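Local coordinates for protein mosquitocidal toxin (Bacillus sphaericus, PDB 2CB4) that is a mosquito-killing toxin whose catalytic domain, the part present here, acts as an ADP-ribosyltransferase, probably moving ADP-ribose from NAD+ onto target proteins, at residues A[82-87]-A[253-258]; A[142-147]-A[263-268]; A[148-153]-A[195-200]. The protein carries 1 engineered substitution. One frame throughout, in Å; residues are numbered along the deposited sequence.

Contact 1 (A[82-87]-A[253-258])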
loop_
_atom_site.group_PDB
_atom_site.type_symbol
_atom_site.label_atom_id
_atom_site.label_comp_id
_atom_site.label_asym_id
_atom_site.label_seq_id
_atom_site.Cartn_x
_atom_site.Cartn_y
_atom_site.Cartn_z
ATOM N N ASP A 82 -3.199 -33.820 -15.347
ATOM C CA ASP A 82 -3.280 -32.540 -14.644
ATOM C C ASP A 82 -4.373 -32.603 -13.580
ATOM O O ASP A 82 -5.431 -33.225 -13.798
ATOM C CB ASP A 82 -3.561 -31.383 -15.650
ATOM C CG ASP A 82 -2.967 -30.046 -15.204
ATOM O OD1 ASP A 82 -3.408 -29.524 -14.162
ATOM O OD2 ASP A 82 -2.067 -29.493 -15.881
ATOM N N ARG A 83 -4.121 -31.958 -12.443
ATOM C CA ARG A 83 -5.109 -31.931 -11.352
ATOM C C ARG A 83 -6.169 -30.837 -11.576
ATOM O O ARG A 83 -7.198 -30.870 -10.933
ATOM C CB ARG A 83 -4.433 -31.758 -9.966
ATOM C CG ARG A 83 -3.434 -32.888 -9.557
ATOM C CD ARG A 83 -4.133 -34.011 -8.828
ATOM N NE ARG A 83 -3.337 -35.233 -8.653
ATOM C CZ ARG A 83 -3.845 -36.361 -8.160
ATOM N NH1 ARG A 83 -5.089 -36.379 -7.758
ATOM N NH2 ARG A 83 -3.140 -37.458 -8.069
ATOM N N ARG A 84 -5.925 -29.910 -12.513
ATOM C CA ARG A 84 -6.856 -28.825 -12.819
ATOM C C ARG A 84 -8.013 -29.280 -13.701
ATOM O O ARG A 84 -7.819 -30.034 -14.639
ATOM C CB ARG A 84 -6.125 -27.597 -13.387
ATOM C CG ARG A 84 -5.109 -27.002 -12.404
ATOM C CD ARG A 84 -4.200 -25.970 -13.106
ATOM N NE ARG A 84 -3.330 -26.635 -14.081
ATOM C CZ ARG A 84 -2.660 -26.016 -15.041
ATOM N NH1 ARG A 84 -2.742 -24.696 -15.159
ATOM N NH2 ARG A 84 -1.913 -26.722 -15.890
ATOM N N PRO A 85 -9.233 -28.830 -13.374
ATOM C CA PRO A 85 -10.423 -29.283 -14.107
ATOM C C PRO A 85 -10.733 -28.548 -15.395
ATOM O O PRO A 85 -10.151 -27.495 -15.681
ATOM C CB PRO A 85 -11.532 -29.098 -13.078
ATOM C CG PRO A 85 -11.072 -27.841 -12.301
ATOM C CD PRO A 85 -9.584 -27.880 -12.279
ATOM N N PRO A 86 -11.669 -29.107 -16.174
ATOM C CA PRO A 86 -12.048 -28.520 -17.467
ATOM C C PRO A 86 -12.450 -27.033 -17.456
ATOM O O PRO A 86 -12.174 -26.318 -18.429
ATOM C CB PRO A 86 -13.201 -29.419 -17.970
ATOM C CG PRO A 86 -13.343 -30.511 -17.030
ATOM C CD PRO A 86 -12.433 -30.336 -15.858
ATOM N N ASN A 87 -13.114 -26.572 -16.392
ATOM C CA ASN A 87 -13.530 -25.154 -16.306
ATOM C C ASN A 87 -12.338 -24.211 -16.314
ATOM O O ASN A 87 -12.466 -23.043 -16.660
ATOM C CB ASN A 87 -14.464 -24.869 -15.124
ATOM C CG ASN A 87 -15.859 -25.345 -15.381
ATOM O OD1 ASN A 87 -16.167 -25.864 -16.463
ATOM N ND2 ASN A 87 -16.728 -25.160 -14.410
ATOM N N TYR A 253 1.177 -23.906 -5.456
ATOM C CA TYR A 253 0.833 -25.227 -6.032
ATOM C C TYR A 253 1.658 -25.427 -7.302
ATOM O O TYR A 253 1.863 -24.492 -8.088
ATOM C CB TYR A 253 -0.700 -25.322 -6.303
ATOM C CG TYR A 253 -1.192 -26.232 -7.436
ATOM C CD1 TYR A 253 -1.264 -27.627 -7.273
ATOM C CD2 TYR A 253 -1.663 -25.680 -8.641
ATOM C CE1 TYR A 253 -1.730 -28.463 -8.322
ATOM C CE2 TYR A 253 -2.147 -26.491 -9.676
ATOM C CZ TYR A 253 -2.173 -27.881 -9.509
ATOM O OH TYR A 253 -2.631 -28.680 -10.523
ATOM N N ASN A 254 2.167 -26.637 -7.494
ATOM C CA ASN A 254 2.935 -26.903 -8.701
ATOM C C ASN A 254 2.047 -27.720 -9.647
ATOM O O ASN A 254 1.847 -28.907 -9.450
ATOM C CB ASN A 254 4.236 -27.638 -8.363
ATOM C CG ASN A 254 5.104 -27.883 -9.576
ATOM O OD1 ASN A 254 4.721 -27.613 -10.716
ATOM N ND2 ASN A 254 6.252 -28.468 -9.344
ATOM N N GLN A 255 1.507 -27.046 -10.653
ATOM C CA GLN A 255 0.636 -27.663 -11.659
ATOM C C GLN A 255 1.339 -28.753 -12.473
ATOM O O GLN A 255 0.675 -29.596 -13.100
ATOM C CB GLN A 255 0.082 -26.596 -12.593
ATOM C CG GLN A 255 1.155 -25.904 -13.384
ATOM C CD GLN A 255 0.797 -24.508 -13.739
ATOM O OE1 GLN A 255 0.376 -23.747 -12.894
ATOM N NE2 GLN A 255 0.960 -24.155 -15.005
ATOM N N ASP A 256 2.678 -28.766 -12.449
ATOM C CA ASP A 256 3.455 -29.779 -13.198
ATOM C C ASP A 256 3.986 -30.917 -12.331
ATOM O O ASP A 256 4.781 -31.718 -12.790
ATOM C CB ASP A 256 4.681 -29.157 -13.903
ATOM C CG ASP A 256 4.310 -28.113 -14.938
ATOM O OD1 ASP A 256 3.153 -28.128 -15.424
ATOM O OD2 ASP A 256 5.187 -27.282 -15.269
ATOM N N PHE A 257 3.580 -30.993 -11.071
ATOM C CA PHE A 257 4.108 -32.038 -10.210
ATOM C C PHE A 257 3.889 -33.432 -10.788
ATOM O O PHE A 257 4.773 -34.286 -10.758
ATOM C CB PHE A 257 3.522 -31.923 -8.787
ATOM C CG PHE A 257 4.280 -32.727 -7.752
ATOM C CD1 PHE A 257 5.516 -32.274 -7.260
ATOM C CD2 PHE A 257 3.785 -33.962 -7.306
ATOM C CE1 PHE A 257 6.236 -33.022 -6.325
ATOM C CE2 PHE A 257 4.491 -34.712 -6.353
ATOM C CZ PHE A 257 5.710 -34.244 -5.858
ATOM N N ASP A 258 2.694 -33.663 -11.307
ATOM C CA ASP A 258 2.337 -34.954 -11.875
ATOM C C ASP A 258 2.806 -35.230 -13.307
ATOM O O ASP A 258 2.402 -36.204 -13.905
ATOM C CB ASP A 258 0.832 -35.174 -11.745
ATOM C CG ASP A 258 0.430 -35.484 -10.309
ATOM O OD1 ASP A 258 1.130 -36.316 -9.660
ATOM O OD2 ASP A 258 -0.499 -34.816 -9.814
HETATM O O HOH W 1 -1.628 -30.786 -11.824
HETATM O O HOH W 2 -0.174 -25.679 -17.631
#
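Asp-82 OD1, 3.8 Å from Tyr-253 OH, is gripped by two nitrogens of Arg-84, the backbone N on its anti lone pair and NE on its syn side. The backbone bond makes an Asx turn where strand 78-82 of the ADP-ribosyltransferase sheet gives way to the loop entering helix 86-92. A bend at chi3 of Arg-84 (-68°) turns NE to Asp-82, and Arg-84 NH2 meets Asp-82 OD2 at 2.8 Å, completing a side-on salt bridge that fixes the guanidinium; Arg-80 shares OD2. Gln-255 lies over one face of that guanidinium, its CB 3.7 Å from Arg-84 CZ and its amide stacked at 27° to the guanidinium plane. Arg-84 CD meets the edge of the Tyr-253 ring, 4.0 Å from CE2. Arg-83 forms a second salt bridge: its NE donates nearly straight to Asp-258 OD2 at 3.1 Å, with NE 37° out of the carboxylate plane. Arg-83 NH1 hydrogen-bonds Asn-148 O and forms a salt bridge with Asp-243; NH2 and Asp-258 OD1 both hydrogen-bond Ser-145 OG. Water 1 links Arg-83 N, Tyr-253 OH and Gln-255 O; water 2 accepts from Arg-84 NH2 at 2.7 Å and, weakly, from Gln-255 NE2.

Contact 2 (A[142-147]-A[263-268])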
loop_
_atom_site.group_PDB
_atom_site.type_symbol
_atom_site.label_atom_id
_atom_site.label_comp_id
_atom_site.label_asym_id
_atom_site.label_seq_id
_atom_site.Cartn_x
_atom_site.Cartn_y
_atom_site.Cartn_z
ATOM N N THR A 142 2.190 -42.842 -16.524
ATOM C CA THR A 142 1.172 -42.435 -15.567
ATOM C C THR A 142 1.834 -41.932 -14.278
ATOM O O THR A 142 2.842 -42.493 -13.840
ATOM C CB THR A 142 0.297 -43.664 -15.253
ATOM O OG1 THR A 142 -0.282 -44.151 -16.464
ATOM C CG2 THR A 142 -0.811 -43.360 -14.240
ATOM N N PRO A 143 1.271 -40.881 -13.662
ATOM C CA PRO A 143 1.841 -40.354 -12.417
ATOM C C PRO A 143 1.692 -41.359 -11.274
ATOM O O PRO A 143 0.724 -42.110 -11.211
ATOM C CB PRO A 143 0.998 -39.091 -12.136
ATOM C CG PRO A 143 0.284 -38.774 -13.364
ATOM C CD PRO A 143 0.202 -40.012 -14.200
ATOM N N HIS A 144 2.636 -41.359 -10.341
ATOM C CA HIS A 144 2.548 -42.272 -9.194
ATOM C C HIS A 144 1.294 -42.024 -8.358
ATOM O O HIS A 144 0.774 -42.930 -7.733
ATOM C CB HIS A 144 3.788 -42.103 -8.282
ATOM C CG HIS A 144 5.037 -42.661 -8.871
ATOM N ND1 HIS A 144 6.269 -42.045 -8.739
ATOM C CD2 HIS A 144 5.251 -43.784 -9.603
ATOM C CE1 HIS A 144 7.183 -42.778 -9.348
ATOM N NE2 HIS A 144 6.592 -43.842 -9.869
ATOM N N SER A 145 0.828 -40.781 -8.318
ATOM C CA SER A 145 -0.341 -40.430 -7.501
ATOM C C SER A 145 -1.684 -40.569 -8.226
ATOM O O SER A 145 -2.717 -40.179 -7.681
ATOM C CB SER A 145 -0.213 -38.965 -7.110
ATOM O OG SER A 145 -0.455 -38.165 -8.262
ATOM N N ALA A 146 -1.672 -41.097 -9.449
ATOM C CA ALA A 146 -2.871 -41.201 -10.269
ATOM C C ALA A 146 -4.111 -41.868 -9.657
ATOM O O ALA A 146 -5.253 -41.536 -10.027
ATOM C CB ALA A 146 -2.530 -41.791 -11.669
ATOM N N ASN A 147 -3.896 -42.814 -8.754
ATOM C CA ASN A 147 -5.005 -43.548 -8.121
ATOM C C ASN A 147 -5.579 -42.787 -6.919
ATOM O O ASN A 147 -6.526 -43.229 -6.296
ATOM C CB ASN A 147 -4.498 -44.922 -7.625
ATOM C CG ASN A 147 -4.567 -46.015 -8.705
ATOM O OD1 ASN A 147 -4.002 -47.090 -8.527
ATOM N ND2 ASN A 147 -5.294 -45.766 -9.790
ATOM N N ASN A 263 8.230 -38.530 -10.999
ATOM C CA ASN A 263 6.915 -38.564 -10.348
ATOM C C ASN A 263 5.905 -39.496 -10.984
ATOM O O ASN A 263 4.708 -39.472 -10.640
ATOM C CB ASN A 263 6.330 -37.153 -10.186
ATOM C CG ASN A 263 7.166 -36.299 -9.267
ATOM O OD1 ASN A 263 8.133 -36.769 -8.675
ATOM N ND2 ASN A 263 6.810 -35.048 -9.148
ATOM N N GLY A 264 6.389 -40.340 -11.897
ATOM C CA GLY A 264 5.521 -41.318 -12.557
ATOM C C GLY A 264 6.351 -42.365 -13.284
ATOM O O GLY A 264 7.573 -42.409 -13.157
ATOM N N GLU A 265 5.686 -43.185 -14.096
ATOM C CA GLU A 265 6.377 -44.214 -14.886
ATOM C C GLU A 265 5.365 -44.928 -15.771
ATOM O O GLU A 265 4.172 -44.726 -15.624
ATOM C CB GLU A 265 6.983 -45.263 -13.937
ATOM C CG GLU A 265 5.900 -46.134 -13.320
ATOM C CD GLU A 265 6.345 -46.863 -12.072
ATOM O OE1 GLU A 265 7.060 -46.267 -11.218
ATOM O OE2 GLU A 265 5.980 -48.050 -11.956
ATOM N N ILE A 266 5.842 -45.794 -16.668
ATOM C CA ILE A 266 4.937 -46.593 -17.501
ATOM C C ILE A 266 4.711 -47.837 -16.653
ATOM O O ILE A 266 5.610 -48.625 -16.446
ATOM C CB ILE A 266 5.556 -46.951 -18.866
ATOM C CG1 ILE A 266 5.843 -45.643 -19.617
ATOM C CG2 ILE A 266 4.590 -47.856 -19.652
ATOM C CD1 ILE A 266 6.421 -45.794 -20.982
ATOM N N PRO A 267 3.531 -47.973 -16.086
ATOM C CA PRO A 267 3.310 -49.101 -15.179
ATOM C C PRO A 267 3.298 -50.499 -15.814
ATOM O O PRO A 267 3.666 -51.482 -15.169
ATOM C CB PRO A 267 1.954 -48.774 -14.521
ATOM C CG PRO A 267 1.286 -47.840 -15.448
ATOM C CD PRO A 267 2.335 -47.114 -16.221
ATOM N N ASN A 268 2.822 -50.589 -17.051
ATOM C CA ASN A 268 2.720 -51.857 -17.733
ATOM C C ASN A 268 2.331 -51.588 -19.180
ATOM O O ASN A 268 2.264 -50.433 -19.614
ATOM C CB ASN A 268 1.656 -52.711 -17.039
ATOM C CG ASN A 268 0.307 -52.003 -16.931
ATOM O OD1 ASN A 268 -0.285 -51.606 -17.933
ATOM N ND2 ASN A 268 -0.170 -51.836 -15.704
HETATM O O HOH W 3 2.897 -38.547 -8.815
#
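Backbone bonds join Thr-142 and Glu-265 in both directions: Thr-142 N donates to Glu-265 O at 2.9 Å, and Glu-265 N returns the bond to Thr-142 O. Two residues further on in 142-147, and two back in 263-268, His-144 N donates almost straight to Asn-263 O at 2.8 Å, and water 3 donates to the same oxygen while accepting from Ser-145 N. Side-chain polar contact falls to His-144 NE2, which donates a hydrogen bond to Glu-265 OE1 at 2.8 Å. The carboxylate lies at the edge of the imidazole, turned 83° to the ring, and its oxygen is met from above the carboxylate plane. ND1 is hydrogen-bonded to Asn-211 OD1 of the second subunit. Together the segments make a small two-stranded antiparallel sheet, 142-143 with 264-265, separate from the main sheet of the domain. Packing contacts centre on Gly-264. With His-144 CG set beside its backbone N (chi1 -72°), the ring lies against Gly-264 CA, 3.7 Å from the centroid and 4° off the normal, a CH-pi contact. Lacking a side chain, Gly-264 lets Thr-142 O come within 3.2 Å of its CA. Trp-81 of strand 78-82 packs on Thr-142 and Pro-143. At the other end Pro-267 CD touches Thr-142 OG1 at 4.0 Å; OG1 is hydrogen-bonded to Pro-140 O.

Contact 3 (A[148-153]-A[195-200])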
loop_
_atom_site.group_PDB
_atom_site.type_symbol
_atom_site.label_atom_id
_atom_site.label_comp_id
_atom_site.label_asym_id
_atom_site.label_seq_id
_atom_site.Cartn_x
_atom_site.Cartn_y
_atom_site.Cartn_z
ATOM N N ASN A 148 -4.962 -41.664 -6.584
ATOM C CA ASN A 148 -5.366 -40.851 -5.440
ATOM C C ASN A 148 -6.169 -39.643 -5.843
ATOM O O ASN A 148 -5.734 -38.814 -6.672
ATOM C CB ASN A 148 -4.114 -40.382 -4.644
ATOM C CG ASN A 148 -3.172 -41.554 -4.298
ATOM O OD1 ASN A 148 -2.074 -41.687 -4.855
ATOM N ND2 ASN A 148 -3.657 -42.468 -3.470
ATOM N N ASN A 149 -7.348 -39.543 -5.234
ATOM C CA ASN A 149 -8.221 -38.418 -5.455
ATOM C C ASN A 149 -8.635 -38.202 -6.899
ATOM O O ASN A 149 -8.881 -39.171 -7.626
ATOM C CB ASN A 149 -7.637 -37.154 -4.789
ATOM C CG ASN A 149 -7.255 -37.398 -3.312
ATOM O OD1 ASN A 149 -6.086 -37.380 -2.948
ATOM N ND2 ASN A 149 -8.244 -37.677 -2.498
ATOM N N ILE A 150 -8.735 -36.935 -7.293
ATOM C CA ILE A 150 -9.184 -36.531 -8.617
ATOM C C ILE A 150 -8.058 -36.044 -9.526
ATOM O O ILE A 150 -7.333 -35.099 -9.203
ATOM C CB ILE A 150 -10.213 -35.364 -8.494
ATOM C CG1 ILE A 150 -11.336 -35.768 -7.530
ATOM C CG2 ILE A 150 -10.752 -34.943 -9.884
ATOM C CD1 ILE A 150 -12.313 -34.637 -7.209
ATOM N N ILE A 151 -7.942 -36.684 -10.686
ATOM C CA ILE A 151 -6.935 -36.302 -11.660
ATOM C C ILE A 151 -7.561 -36.386 -13.052
ATOM O O ILE A 151 -8.506 -37.168 -13.300
ATOM C CB ILE A 151 -5.630 -37.156 -11.522
ATOM C CG1 ILE A 151 -4.479 -36.495 -12.300
ATOM C CG2 ILE A 151 -5.868 -38.614 -11.959
ATOM C CD1 ILE A 151 -3.130 -37.044 -11.978
ATOM N N TYR A 152 -7.053 -35.560 -13.955
ATOM C CA TYR A 152 -7.543 -35.520 -15.332
ATOM C C TYR A 152 -6.444 -35.953 -16.304
ATOM O O TYR A 152 -5.267 -35.675 -16.096
ATOM C CB TYR A 152 -7.985 -34.080 -15.676
ATOM C CG TYR A 152 -9.146 -33.604 -14.812
ATOM C CD1 TYR A 152 -10.477 -33.800 -15.224
ATOM C CD2 TYR A 152 -8.918 -33.024 -13.549
ATOM C CE1 TYR A 152 -11.531 -33.426 -14.419
ATOM C CE2 TYR A 152 -9.989 -32.659 -12.724
ATOM C CZ TYR A 152 -11.289 -32.866 -13.169
ATOM O OH TYR A 152 -12.377 -32.482 -12.398
ATOM N N ARG A 153 -6.842 -36.627 -17.376
ATOM C CA ARG A 153 -5.914 -37.015 -18.426
ATOM C C ARG A 153 -6.433 -36.339 -19.692
ATOM O O ARG A 153 -7.407 -36.785 -20.293
ATOM C CB ARG A 153 -5.882 -38.534 -18.615
ATOM C CG ARG A 153 -4.607 -39.016 -19.385
ATOM C CD ARG A 153 -4.791 -40.485 -19.750
ATOM N NE ARG A 153 -5.557 -40.564 -20.964
ATOM C CZ ARG A 153 -5.566 -41.597 -21.782
ATOM N NH1 ARG A 153 -4.863 -42.673 -21.497
ATOM N NH2 ARG A 153 -6.291 -41.540 -22.883
ATOM N N THR A 195 -11.000 -34.836 -22.171
ATOM C CA THR A 195 -10.293 -35.237 -20.966
ATOM C C THR A 195 -11.082 -36.311 -20.234
ATOM O O THR A 195 -12.307 -36.359 -20.312
ATOM C CB THR A 195 -9.922 -34.045 -20.015
ATOM O OG1 THR A 195 -8.951 -34.499 -19.059
ATOM C CG2 THR A 195 -11.146 -33.512 -19.263
ATOM N N TYR A 196 -10.369 -37.186 -19.546
ATOM C CA TYR A 196 -10.988 -38.203 -18.719
ATOM C C TYR A 196 -10.885 -37.658 -17.303
ATOM O O TYR A 196 -9.805 -37.247 -16.877
ATOM C CB TYR A 196 -10.157 -39.479 -18.684
ATOM C CG TYR A 196 -10.251 -40.317 -19.904
ATOM C CD1 TYR A 196 -11.276 -40.140 -20.817
ATOM C CD2 TYR A 196 -9.309 -41.293 -20.152
ATOM C CE1 TYR A 196 -11.355 -40.912 -21.965
ATOM C CE2 TYR A 196 -9.391 -42.093 -21.274
ATOM C CZ TYR A 196 -10.415 -41.898 -22.181
ATOM O OH TYR A 196 -10.467 -42.683 -23.304
ATOM N N GLU A 197 -11.982 -37.712 -16.560
ATOM C CA GLU A 197 -11.967 -37.314 -15.161
ATOM C C GLU A 197 -11.916 -38.610 -14.344
ATOM O O GLU A 197 -12.831 -39.428 -14.399
ATOM C CB GLU A 197 -13.230 -36.539 -14.801
ATOM C CG GLU A 197 -13.323 -36.206 -13.340
ATOM C CD GLU A 197 -14.462 -35.261 -13.027
ATOM O OE1 GLU A 197 -15.088 -34.714 -13.959
ATOM O OE2 GLU A 197 -14.733 -35.067 -11.835
ATOM N N TYR A 198 -10.840 -38.796 -13.580
ATOM C CA TYR A 198 -10.691 -40.000 -12.727
ATOM C C TYR A 198 -10.879 -39.623 -11.274
ATOM O O TYR A 198 -10.381 -38.581 -10.838
ATOM C CB TYR A 198 -9.256 -40.547 -12.810
ATOM C CG TYR A 198 -8.861 -41.153 -14.137
ATOM C CD1 TYR A 198 -9.093 -42.495 -14.396
ATOM C CD2 TYR A 198 -8.198 -40.398 -15.116
ATOM C CE1 TYR A 198 -8.721 -43.081 -15.620
ATOM C CE2 TYR A 198 -7.798 -40.984 -16.337
ATOM C CZ TYR A 198 -8.056 -42.328 -16.572
ATOM O OH TYR A 198 -7.675 -42.935 -17.765
ATOM N N HIS A 199 -11.537 -40.501 -10.516
ATOM C CA HIS A 199 -11.704 -40.346 -9.054
ATOM C C HIS A 199 -11.186 -41.671 -8.524
ATOM O O HIS A 199 -11.688 -42.735 -8.910
ATOM C CB HIS A 199 -13.182 -40.196 -8.642
ATOM C CG HIS A 199 -13.799 -38.898 -9.068
ATOM N ND1 HIS A 199 -15.046 -38.489 -8.642
ATOM C CD2 HIS A 199 -13.353 -37.931 -9.905
ATOM C CE1 HIS A 199 -15.338 -37.325 -9.198
ATOM N NE2 HIS A 199 -14.325 -36.958 -9.957
ATOM N N ASN A 200 -10.140 -41.622 -7.709
ATOM C CA ASN A 200 -9.524 -42.835 -7.159
ATOM C C ASN A 200 -9.056 -43.828 -8.218
ATOM O O ASN A 200 -9.119 -45.052 -7.989
ATOM C CB ASN A 200 -10.446 -43.576 -6.185
ATOM C CG ASN A 200 -11.146 -42.657 -5.242
ATOM O OD1 ASN A 200 -12.263 -42.938 -4.807
ATOM N ND2 ASN A 200 -10.528 -41.527 -4.948
HETATM O O HOH W 4 -7.972 -43.205 -24.246
HETATM O O HOH W 5 -4.785 -43.902 -18.601
#
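Ile-150 CG1 lies over one face of the His-199 ring in a CH-pi contact, 4.1 Å from the centroid. The Arg-153 guanidinium presents a face to Tyr-196 CE2, with NH2 3.5 Å from that atom and the two planes 20° apart. Tyr-198 is met at its edge by Ile-151 O and by Arg-153 CB, which lies 3.9 Å from its CE2. The Tyr-152 ring runs alongside Glu-197, its CE1 3.5 Å from Glu-197 CG. Glu-197 CG is anti to the backbone N (chi1 175°) and the chain extends from there; the carboxylate accepts from His-199 NE2 on the anti side of OE2, at 2.7 Å, and is further held by Trp-207 and Asn-241.

Ile-150/His-199, Ile-151/Tyr-198, Tyr-152/Glu-197 and Arg-153/Tyr-196 are the directly paired residues of two antiparallel strands, 150-153 and 195-199, running at 161° to one another. Ile-150, Tyr-152, Glu-197 and His-199 line one face; the other four line the opposite one. The Ile-151/Tyr-198 and Arg-153/Tyr-196 pairs bond in both directions, Tyr-198 N meeting Ile-151 O at 2.9 Å, and Asn-200 N to Asn-149 O extends the pairing. Water 4 bridges Tyr-196 OH to Arg-153 NH2, the latter bond weak, and Tyr-196 OH also bonds Ser-222 O.

In the central sheet of the ADP-ribosyltransferase fold, strand 78-82 borders 150-156 and strand 202-208 borders 192-199. Helix 86-92 packs on the Tyr-152 side through Pro-86 and reaches Thr-195 with Phe-90, whereas Trp-81 packs on Ile-151 and Arg-153.

In the fold
Along the chain the order is 82-87, then the consecutive 142-147 and 148-153, then 195-200, 253-258 and 263-268. The segments of contacts 1 and 2 alternate, and both segments of contact 3 fall between them. The centres of contacts 1 and 3 are about 11 Å apart. Those of contacts 2 and 3 are about 12 Å apart, and those of contacts 1 and 2 about 15 Å. Strand 78-82 pairs with 150-156, tying contact 1 to the main sheet through Asp-82 and Tyr-152, and Arg-83 joins contact 1 to segments of contacts 2 and 3. Phe-257 O to Asn-263 ND2 links the late segments. The 253-268 region is thus stitched onto the main sheet of the catalytic domain, and all three contacts come within reach of the second subunit.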